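Local coordinates for putative periplasmic protein (Salmonella enterica subsp. enterica serovar Typhimurium, PDB 4J32) that probably serves as a periplasmic immunity protein, binding the type VI secretion amidase effector Tae4 and blocking its peptidoglycan-hydrolysing activity, at residues 5-18 with 43-57. Residues are numbered along the deposited sequence; the frame is centred on the assembly and turned at random.
Sequences TTQYSQSELLKNWA and YLEYGKQSVEIYHEI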
loop_
_atom_site.group_PDB
_atom_site.type_symbol
_atom_site.label_atom_id
_atom_site.label_comp_id
_atom_site.label_asym_id
_atom_site.label_seq_id
_atom_site.Cartn_x
_atom_site.Cartn_y
_atom_site.Cartn_z
ATOM N N THR B 5 6.422 -11.673 -9.397
ATOM C CA THR B 5 6.820 -12.279 -8.125
ATOM C C THR B 5 8.112 -13.114 -8.199
ATOM O O THR B 5 8.941 -13.031 -7.301
ATOM C CB THR B 5 5.651 -13.118 -7.553
ATOM O OG1 THR B 5 4.419 -12.398 -7.785
ATOM C CG2 THR B 5 5.816 -13.352 -6.033
ATOM N N THR B 6 8.269 -13.886 -9.273
ATOM C CA THR B 6 9.426 -14.787 -9.432
ATOM C C THR B 6 10.741 -14.080 -9.765
ATOM O O THR B 6 11.812 -14.719 -9.765
ATOM C CB THR B 6 9.195 -15.828 -10.533
ATOM O OG1 THR B 6 8.914 -15.158 -11.766
ATOM C CG2 THR B 6 8.044 -16.768 -10.146
ATOM N N GLN B 7 10.669 -12.786 -10.023
ATOM C CA GLN B 7 11.847 -12.038 -10.449
ATOM C C GLN B 7 12.603 -11.389 -9.283
ATOM O O GLN B 7 13.763 -10.966 -9.449
ATOM C CB GLN B 7 11.466 -11.012 -11.524
ATOM C CG GLN B 7 11.090 -11.663 -12.861
ATOM C CD GLN B 7 10.523 -10.684 -13.881
ATOM O OE1 GLN B 7 10.997 -9.554 -14.022
ATOM N NE2 GLN B 7 9.499 -11.121 -14.604
ATOM N N TYR B 8 11.961 -11.334 -8.122
ATOM C CA TYR B 8 12.540 -10.680 -6.948
ATOM C C TYR B 8 13.625 -11.526 -6.279
ATOM O O TYR B 8 13.504 -12.755 -6.177
ATOM C CB TYR B 8 11.442 -10.327 -5.931
ATOM C CG TYR B 8 10.483 -9.279 -6.471
ATOM C CD1 TYR B 8 10.915 -7.969 -6.697
ATOM C CD2 TYR B 8 9.141 -9.602 -6.722
ATOM C CE1 TYR B 8 10.042 -6.989 -7.212
ATOM C CE2 TYR B 8 8.247 -8.629 -7.239
ATOM C CZ TYR B 8 8.713 -7.336 -7.469
ATOM O OH TYR B 8 7.848 -6.386 -7.971
ATOM N N SER B 9 14.674 -10.841 -5.819
ATOM C CA SER B 9 15.710 -11.468 -5.002
ATOM C C SER B 9 15.123 -11.787 -3.616
ATOM O O SER B 9 14.044 -11.306 -3.255
ATOM C CB SER B 9 16.888 -10.503 -4.837
ATOM O OG SER B 9 16.534 -9.420 -3.970
ATOM N N GLN B 10 15.844 -12.586 -2.833
ATOM C CA GLN B 10 15.365 -12.921 -1.478
ATOM C C GLN B 10 15.155 -11.688 -0.594
ATOM O O GLN B 10 14.154 -11.586 0.121
ATOM C CB GLN B 10 16.313 -13.910 -0.807
ATOM C CG GLN B 10 16.298 -15.297 -1.470
ATOM C CD GLN B 10 14.980 -16.010 -1.180
ATOM O OE1 GLN B 10 14.671 -16.297 -0.023
ATOM N NE2 GLN B 10 14.194 -16.275 -2.229
ATOM N N SER B 11 16.104 -10.755 -0.618
ATOM C CA SER B 11 15.933 -9.518 0.162
ATOM C C SER B 11 14.743 -8.672 -0.327
ATOM O O SER B 11 13.972 -8.127 0.491
ATOM C CB SER B 11 17.220 -8.696 0.191
ATOM O OG SER B 11 17.512 -8.153 -1.083
ATOM N N GLU B 12 14.575 -8.580 -1.648
ATOM C CA GLU B 12 13.458 -7.857 -2.251
ATOM C C GLU B 12 12.132 -8.502 -1.868
ATOM O O GLU B 12 11.164 -7.804 -1.550
ATOM C CB GLU B 12 13.599 -7.860 -3.787
ATOM C CG GLU B 12 14.664 -6.893 -4.294
ATOM C CD GLU B 12 14.996 -7.030 -5.793
ATOM O OE1 GLU B 12 14.729 -8.073 -6.437
ATOM O OE2 GLU B 12 15.551 -6.047 -6.331
ATOM N N LEU B 13 12.081 -9.828 -1.859
ATOM C CA LEU B 13 10.839 -10.515 -1.416
ATOM C C LEU B 13 10.479 -10.127 0.020
ATOM O O LEU B 13 9.310 -9.915 0.345
ATOM C CB LEU B 13 10.962 -12.041 -1.517
ATOM C CG LEU B 13 11.019 -12.698 -2.895
ATOM C CD1 LEU B 13 11.401 -14.172 -2.746
ATOM C CD2 LEU B 13 9.664 -12.565 -3.621
ATOM N N LEU B 14 11.479 -10.056 0.888
ATOM C CA LEU B 14 11.225 -9.760 2.312
ATOM C C LEU B 14 10.760 -8.314 2.497
ATOM O O LEU B 14 9.879 -8.043 3.311
ATOM C CB LEU B 14 12.473 -10.045 3.158
ATOM C CG LEU B 14 12.764 -11.552 3.296
ATOM C CD1 LEU B 14 14.188 -11.771 3.825
ATOM C CD2 LEU B 14 11.747 -12.214 4.204
ATOM N N LYS B 15 11.346 -7.404 1.739
ATOM C CA LYS B 15 10.896 -6.010 1.742
ATOM C C LYS B 15 9.474 -5.900 1.155
ATOM O O LYS B 15 8.649 -5.160 1.670
ATOM C CB LYS B 15 11.886 -5.136 0.970
ATOM C CG LYS B 15 13.241 -4.978 1.696
ATOM C CD LYS B 15 14.346 -4.508 0.754
ATOM C CE LYS B 15 15.702 -4.442 1.498
ATOM N NZ LYS B 15 16.786 -3.874 0.650
ATOM N N ASN B 16 9.181 -6.687 0.127
ATOM C CA ASN B 16 7.827 -6.688 -0.468
ATOM C C ASN B 16 6.810 -7.226 0.506
ATOM O O ASN B 16 5.695 -6.684 0.617
ATOM C CB ASN B 16 7.775 -7.491 -1.776
ATOM C CG ASN B 16 8.558 -6.853 -2.918
ATOM O OD1 ASN B 16 9.028 -5.720 -2.838
ATOM N ND2 ASN B 16 8.709 -7.608 -4.002
ATOM N N TRP B 17 7.189 -8.317 1.199
ATOM C CA TRP B 17 6.400 -8.868 2.291
ATOM C C TRP B 17 6.155 -7.821 3.369
ATOM O O TRP B 17 5.031 -7.649 3.827
ATOM C CB TRP B 17 7.060 -10.133 2.901
ATOM C CG TRP B 17 6.082 -10.892 3.772
ATOM C CD1 TRP B 17 5.289 -11.924 3.378
ATOM C CD2 TRP B 17 5.765 -10.641 5.146
ATOM N NE1 TRP B 17 4.501 -12.343 4.414
ATOM C CE2 TRP B 17 4.765 -11.572 5.517
ATOM C CE3 TRP B 17 6.242 -9.730 6.110
ATOM C CZ2 TRP B 17 4.220 -11.629 6.817
ATOM C CZ3 TRP B 17 5.700 -9.776 7.395
ATOM C CH2 TRP B 17 4.702 -10.727 7.747
ATOM N N ALA B 18 7.216 -7.143 3.799
ATOM C CA ALA B 18 7.078 -6.137 4.852
ATOM C C ALA B 18 6.009 -5.082 4.480
ATOM O O ALA B 18 5.117 -4.751 5.295
ATOM C CB ALA B 18 8.450 -5.473 5.116
ATOM N N TYR B 43 4.760 -13.407 -1.588
ATOM C CA TYR B 43 6.199 -13.187 -1.314
ATOM C C TYR B 43 6.763 -14.213 -0.326
ATOM O O TYR B 43 7.928 -14.619 -0.460
ATOM C CB TYR B 43 6.462 -11.753 -0.840
ATOM C CG TYR B 43 5.975 -10.769 -1.873
ATOM C CD1 TYR B 43 6.422 -10.861 -3.197
ATOM C CD2 TYR B 43 5.030 -9.786 -1.543
ATOM C CE1 TYR B 43 5.961 -9.988 -4.198
ATOM C CE2 TYR B 43 4.563 -8.889 -2.530
ATOM C CZ TYR B 43 5.039 -8.998 -3.840
ATOM O OH TYR B 43 4.584 -8.169 -4.821
ATOM N N LEU B 44 5.959 -14.610 0.661
ATOM C CA LEU B 44 6.356 -15.695 1.576
ATOM C C LEU B 44 6.601 -17.018 0.843
ATOM O O LEU B 44 7.549 -17.739 1.187
ATOM C CB LEU B 44 5.352 -15.854 2.746
ATOM C CG LEU B 44 5.634 -16.934 3.806
ATOM C CD1 LEU B 44 5.096 -16.457 5.154
ATOM C CD2 LEU B 44 5.035 -18.248 3.396
ATOM N N GLU B 45 5.764 -17.342 -0.150
ATOM C CA GLU B 45 5.898 -18.597 -0.901
ATOM C C GLU B 45 7.303 -18.748 -1.473
ATOM O O GLU B 45 7.876 -19.852 -1.447
ATOM C CB GLU B 45 4.864 -18.702 -2.038
ATOM C CG GLU B 45 5.144 -19.767 -3.142
ATOM C CD GLU B 45 5.018 -21.233 -2.673
ATOM O OE1 GLU B 45 4.229 -21.499 -1.722
ATOM O OE2 GLU B 45 5.693 -22.117 -3.265
ATOM N N TYR B 46 7.836 -17.656 -2.017
ATOM C CA TYR B 46 9.126 -17.699 -2.735
ATOM C C TYR B 46 10.349 -17.469 -1.843
ATOM O O TYR B 46 11.508 -17.626 -2.288
ATOM C CB TYR B 46 9.099 -16.708 -3.897
ATOM C CG TYR B 46 8.177 -17.141 -5.025
ATOM C CD1 TYR B 46 8.563 -18.138 -5.927
ATOM C CD2 TYR B 46 6.913 -16.583 -5.170
ATOM C CE1 TYR B 46 7.707 -18.545 -6.986
ATOM C CE2 TYR B 46 6.045 -16.995 -6.218
ATOM C CZ TYR B 46 6.457 -17.965 -7.115
ATOM O OH TYR B 46 5.624 -18.346 -8.171
ATOM N N GLY B 47 10.103 -17.121 -0.586
ATOM C CA GLY B 47 11.205 -16.970 0.386
ATOM C C GLY B 47 11.845 -18.297 0.770
ATOM O O GLY B 47 11.243 -19.357 0.611
ATOM N N LYS B 48 13.093 -18.237 1.239
ATOM C CA LYS B 48 13.821 -19.415 1.712
ATOM C C LYS B 48 14.021 -19.327 3.233
ATOM O O LYS B 48 14.751 -20.144 3.825
ATOM C CB LYS B 48 15.186 -19.533 0.998
ATOM C CG LYS B 48 15.101 -19.731 -0.545
ATOM C CD LYS B 48 14.215 -20.928 -0.887
ATOM C CE LYS B 48 14.294 -21.333 -2.358
ATOM N NZ LYS B 48 13.828 -22.762 -2.528
ATOM N N GLN B 49 13.326 -18.370 3.843
ATOM C CA GLN B 49 13.468 -18.089 5.280
ATOM C C GLN B 49 12.394 -18.786 6.089
ATOM O O GLN B 49 11.272 -19.027 5.601
ATOM C CB GLN B 49 13.403 -16.575 5.577
ATOM C CG GLN B 49 14.557 -15.751 4.957
ATOM C CD GLN B 49 14.439 -15.647 3.433
ATOM O OE1 GLN B 49 13.358 -15.406 2.899
ATOM N NE2 GLN B 49 15.558 -15.830 2.730
ATOM N N SER B 50 12.736 -19.044 7.346
ATOM C CA SER B 50 11.812 -19.612 8.327
ATOM C C SER B 50 10.758 -18.583 8.705
ATOM O O SER B 50 10.955 -17.370 8.532
ATOM C CB SER B 50 12.570 -20.012 9.598
ATOM O OG SER B 50 13.505 -21.053 9.320
ATOM N N VAL B 51 9.649 -19.064 9.247
ATOM C CA VAL B 51 8.506 -18.174 9.487
ATOM C C VAL B 51 8.810 -17.084 10.529
ATOM O O VAL B 51 8.231 -15.992 10.489
ATOM C CB VAL B 51 7.234 -18.987 9.879
ATOM C CG1 VAL B 51 7.313 -19.521 11.357
ATOM C CG2 VAL B 51 5.967 -18.178 9.598
ATOM N N GLU B 52 9.729 -17.357 11.448
ATOM C CA GLU B 52 10.015 -16.370 12.493
ATOM C C GLU B 52 10.568 -15.060 11.926
ATOM O O GLU B 52 10.436 -14.038 12.580
ATOM C CB GLU B 52 10.956 -16.918 13.575
ATOM C CG GLU B 52 10.331 -17.971 14.508
ATOM C CD GLU B 52 10.269 -19.360 13.896
ATOM O OE1 GLU B 52 10.823 -19.595 12.785
ATOM O OE2 GLU B 52 9.673 -20.245 14.541
ATOM N N ILE B 53 11.197 -15.066 10.748
ATOM C CA ILE B 53 11.647 -13.758 10.218
ATOM C C ILE B 53 10.461 -12.869 9.864
ATOM O O ILE B 53 10.500 -11.662 10.062
ATOM C CB ILE B 53 12.696 -13.849 9.077
ATOM C CG1 ILE B 53 13.555 -12.554 9.077
ATOM C CG2 ILE B 53 12.038 -14.175 7.720
ATOM C CD1 ILE B 53 14.747 -12.588 8.079
ATOM N N TYR B 54 9.391 -13.482 9.372
ATOM C CA TYR B 54 8.173 -12.720 9.087
ATOM C C TYR B 54 7.484 -12.245 10.378
ATOM O O TYR B 54 6.946 -11.129 10.419
ATOM C CB TYR B 54 7.214 -13.560 8.231
ATOM C CG TYR B 54 7.876 -14.091 6.987
ATOM C CD1 TYR B 54 7.875 -13.342 5.801
ATOM C CD2 TYR B 54 8.489 -15.354 6.987
ATOM C CE1 TYR B 54 8.474 -13.825 4.634
ATOM C CE2 TYR B 54 9.110 -15.854 5.817
ATOM C CZ TYR B 54 9.084 -15.093 4.661
ATOM O OH TYR B 54 9.675 -15.567 3.515
ATOM N N HIS B 55 7.512 -13.085 11.415
ATOM C CA HIS B 55 7.023 -12.692 12.742
ATOM C C HIS B 55 7.805 -11.482 13.267
ATOM O O HIS B 55 7.224 -10.590 13.898
ATOM C CB HIS B 55 7.141 -13.829 13.775
ATOM C CG HIS B 55 6.353 -15.059 13.448
ATOM N ND1 HIS B 55 6.465 -16.219 14.192
ATOM C CD2 HIS B 55 5.474 -15.330 12.451
ATOM C CE1 HIS B 55 5.674 -17.144 13.675
ATOM N NE2 HIS B 55 5.070 -16.636 12.614
ATOM N N GLU B 56 9.121 -11.461 13.034
ATOM C CA GLU B 56 9.928 -10.316 13.489
ATOM C C GLU B 56 9.664 -9.049 12.646
ATOM O O GLU B 56 9.633 -7.943 13.177
ATOM C CB GLU B 56 11.419 -10.660 13.459
ATOM C CG GLU B 56 12.293 -9.658 14.256
ATOM C CD GLU B 56 11.958 -9.525 15.742
ATOM O OE1 GLU B 56 11.198 -10.345 16.328
ATOM O OE2 GLU B 56 12.507 -8.578 16.365
ATOM N N ILE B 57 9.516 -9.212 11.338
ATOM C CA ILE B 57 9.090 -8.100 10.473
ATOM C C ILE B 57 7.766 -7.509 10.997
ATOM O O ILE B 57 7.619 -6.286 11.115
ATOM C CB ILE B 57 8.971 -8.524 9.004
ATOM C CG1 ILE B 57 10.365 -8.880 8.476
ATOM C CG2 ILE B 57 8.360 -7.375 8.150
ATOM C CD1 ILE B 57 10.406 -9.537 7.053
HETATM O O HOH W 1 4.940 -9.405 -7.268
HETATM O O HOH W 2 12.540 -14.020 0.756
#
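Trp17 and Tyr54 make an edge-to-face pair: the Tyr54 ring edge points at one face of the indole, with planes at 66°. The closest atoms of the pair are Tyr54 CD1 and Trp17 CD2, 3.5 Å apart. Tyr54 CB adds a CH-pi contact over the six-membered ring, while Ile57 CG2 meets the indole edge, 3.7 Å from Trp17 CZ3. With its CG anti to the backbone N (chi1 -165°), Trp17 reaches across to helix 51-65. Of the Tyr54 ring itself, Ile53 CG2 lies toward the rim of one face and Leu44 CD1 over the centre of the other. Asn16 CB stands 3.5 Å from the Tyr43 ring centroid, nearly along the ring normal, and Leu13 CD2 touches that ring's edge.

Beyond the rings, the bent side chain of Gln10 ties down the turn after helix 30-46. Its OE1 accepts from Lys48 N (2.8 Å) and, in the carbonyl plane on a lone pair, from Gln49 NE2; its NE2 donates to Tyr46 O almost straight. Both amide ends are thereby engaged, fixing the flip of the group.

Helix 10-26 packs against helix 30-46 through Leu13 and Asn16 on Tyr43, and against helix 51-65 through Trp17 on Tyr54 and Ile57, in an all-helical fold; its 10-18 part crosses 51-57 at -46°. Phe85 of helix 78-86 touches Ala18 and Ile57, and Leu94 of helix 89-96 also packs on Ile57.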